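Local structure of xylose isomerase-like TIM barrel domain-containing protein (Parabacteroides distasonis, 4KW2) at residues Q27-T30 and F31-L34. The protein is of unknown function but adopts a xylose isomerase-like TIM barrel, so it may act as a sugar isomerase or a related enzyme. Numbering follows the deposited sequence. Where two conformers were deposited one is given.
Sequences QTWT and FHNL
The imidazole of His-32 lies over the six-membered ring of Trp-29 in a tight face-to-face stack, with centroids 3.8 Å apart and planes at 13°. His-32 CG sits between its backbone N and carbonyl carbon (chi1 67°), which turns the imidazole over the indole. His-32 CB lies over the same six-membered ring of Trp-29, 3.9 Å from its centroid, a CH-pi contact. The imidazole is also pinned from its edge: ND1 donates a 2.8 Å hydrogen bond to Trp-29 O, in the carbonyl plane and nearly in the ring plane. A histidine suits this place because it offers both a flat face and an in-plane N-H. Trp-29 O takes a second bond from His-32 N, steeply above the carbonyl plane. An alanine in place of Trp-29 would keep this carbonyl but strip the face from the imidazole, which would probably be freer to rock about its remaining bond. The turn is a short 3-10 segment followed by a type I turn, and it carries the chain from barrel strand 23-27 towards helix 36-46 in the (beta/alpha)8 fold. On its buried side, Thr-30 OG1 donates to Gln-27 O (2.8 Å), while Thr-30 CG2 presses over one face of the Phe-31 ring, 3.7 Å from its centroid. Threonine thus serves both polar and apolar neighbours, and phenylalanine fills the space against Thr-39 and Lys-42 of helix 36-46. The stacked Trp-29/His-32 side is more exposed; Ala-214 and Glu-212 of a second subunit pack there.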
ATOM      1  N   GLN A  27     -11.138   7.864  12.311  1.00 31.65           N
ATOM      2  CA  GLN A  27     -11.105   8.536  11.012  1.00 28.61           C
ATOM      3  C   GLN A  27     -12.242   7.973  10.183  1.00 26.71           C
ATOM      4  O   GLN A  27     -12.284   6.768   9.916  1.00 24.89           O
ATOM      5  CB  GLN A  27      -9.785   8.291  10.295  1.00 28.39           C
ATOM      6  CG  GLN A  27      -8.575   8.831  11.033  1.00 31.06           C
ATOM      7  CD  GLN A  27      -7.287   8.602  10.269  1.00 32.92           C
ATOM      8  OE1 GLN A  27      -7.244   8.765   9.045  1.00 30.26           O
ATOM      9  NE2 GLN A  27      -6.231   8.202  10.985  1.00 32.75           N
ATOM     10  N   THR A  28     -13.169   8.832   9.770  1.00 27.60           N
ATOM     11  CA  THR A  28     -14.334   8.369   9.013  1.00 26.71           C
ATOM     12  C   THR A  28     -13.924   7.768   7.660  1.00 27.64           C
ATOM     13  O   THR A  28     -14.673   6.990   7.077  1.00 29.63           O
ATOM     14  CB  THR A  28     -15.380   9.485   8.821  1.00 27.02           C
ATOM     15  OG1 THR A  28     -14.786  10.606   8.160  1.00 26.16           O
ATOM     16  CG2 THR A  28     -15.930   9.943  10.170  1.00 29.00           C
ATOM     17  N   TRP A  29     -12.731   8.108   7.174  1.00 27.79           N
ATOM     18  CA  TRP A  29     -12.179   7.474   5.967  1.00 28.92           C
ATOM     19  C   TRP A  29     -12.236   5.940   6.032  1.00 28.55           C
ATOM     20  O   TRP A  29     -12.384   5.271   5.011  1.00 27.84           O
ATOM     21  CB  TRP A  29     -10.737   7.937   5.713  1.00 28.40           C
ATOM     22  CG  TRP A  29     -10.190   7.361   4.468  1.00 28.99           C
ATOM     23  CD1 TRP A  29      -9.237   6.398   4.368  1.00 30.52           C
ATOM     24  CD2 TRP A  29     -10.597   7.670   3.127  1.00 28.54           C
ATOM     25  NE1 TRP A  29      -9.014   6.089   3.051  1.00 32.05           N
ATOM     26  CE2 TRP A  29      -9.836   6.854   2.266  1.00 31.75           C
ATOM     27  CE3 TRP A  29     -11.527   8.555   2.575  1.00 27.18           C
ATOM     28  CZ2 TRP A  29      -9.971   6.903   0.873  1.00 30.15           C
ATOM     29  CZ3 TRP A  29     -11.666   8.606   1.201  1.00 27.78           C
ATOM     30  CH2 TRP A  29     -10.892   7.778   0.360  1.00 30.97           C
ATOM     31  N   THR A  30     -12.113   5.400   7.238  1.00 29.20           N
ATOM     32  CA  THR A  30     -12.276   3.970   7.492  1.00 28.74           C
ATOM     33  C   THR A  30     -13.484   3.384   6.770  1.00 29.72           C
ATOM     34  O   THR A  30     -13.420   2.277   6.231  1.00 27.87           O
ATOM     35  CB  THR A  30     -12.429   3.730   9.007  1.00 29.01           C
ATOM     36  OG1 THR A  30     -11.239   4.172   9.670  1.00 26.35           O
ATOM     37  CG2 THR A  30     -12.669   2.260   9.327  1.00 31.90           C
ATOM     38  N   PHE A  31     -14.581   4.135   6.763  1.00 30.76           N
ATOM     39  CA  PHE A  31     -15.841   3.675   6.180  1.00 29.91           C
ATOM     40  C   PHE A  31     -16.288   4.580   5.033  1.00 29.44           C
ATOM     41  O   PHE A  31     -17.476   4.889   4.910  1.00 29.17           O
ATOM     42  CB  PHE A  31     -16.923   3.644   7.266  1.00 30.31           C
ATOM     43  CG  PHE A  31     -16.632   2.690   8.392  1.00 31.23           C
ATOM     44  CD1 PHE A  31     -16.756   1.320   8.202  1.00 34.90           C
ATOM     45  CD2 PHE A  31     -16.255   3.156   9.636  1.00 30.36           C
ATOM     46  CE1 PHE A  31     -16.495   0.434   9.232  1.00 33.29           C
ATOM     47  CE2 PHE A  31     -15.999   2.276  10.670  1.00 32.58           C
ATOM     48  CZ  PHE A  31     -16.117   0.914  10.467  1.00 33.18           C
ATOM     49  N   HIS A  32     -15.344   4.994   4.188  1.00 29.70           N
ATOM     50  CA  HIS A  32     -15.642   5.973   3.137  1.00 30.52           C
ATOM     51  C   HIS A  32     -16.590   5.432   2.070  1.00 33.80           C
ATOM     52  O   HIS A  32     -17.190   6.215   1.330  1.00 36.47           O
ATOM     53  CB  HIS A  32     -14.367   6.524   2.495  1.00 33.51           C
ATOM     54  CG  HIS A  32     -13.589   5.517   1.709  1.00 36.59           C
ATOM     55  ND1 HIS A  32     -12.555   4.788   2.255  1.00 40.96           N
ATOM     56  CD2 HIS A  32     -13.681   5.131   0.416  1.00 39.25           C
ATOM     57  CE1 HIS A  32     -12.048   3.989   1.333  1.00 39.84           C
ATOM     58  NE2 HIS A  32     -12.713   4.179   0.208  1.00 41.76           N
ATOM     59  N   ASN A  33     -16.724   4.104   2.002  1.00 35.61           N
ATOM     60  CA  ASN A  33     -17.678   3.389   1.146  0.50 35.90           C
ATOM     61  C   ASN A  33     -19.111   3.430   1.672  1.00 35.38           C
ATOM     62  O   ASN A  33     -20.040   2.963   1.015  1.00 36.53           O
ATOM     63  CB  ASN A  33     -17.247   1.915   0.989  0.50 34.86           C
ATOM     64  CG  ASN A  33     -17.150   1.168   2.319  0.50 33.42           C
ATOM     65  OD1 ASN A  33     -16.493   1.618   3.257  0.50 29.54           O
ATOM     66  ND2 ASN A  33     -17.788   0.007   2.391  0.50 33.64           N
ATOM     67  N   LEU A  34     -19.274   3.934   2.890  1.00 31.25           N
ATOM     68  CA  LEU A  34     -20.589   4.121   3.490  1.00 29.77           C
ATOM     69  C   LEU A  34     -20.927   5.616   3.527  1.00 28.08           C
ATOM     70  O   LEU A  34     -20.087   6.467   3.218  1.00 27.35           O
ATOM     71  CB  LEU A  34     -20.594   3.562   4.911  1.00 31.22           C
ATOM     72  CG  LEU A  34     -20.188   2.097   5.090  1.00 32.67           C
ATOM     73  CD1 LEU A  34     -20.298   1.715   6.558  1.00 32.28           C
ATOM     74  CD2 LEU A  34     -21.055   1.186   4.241  1.00 33.95           C
TER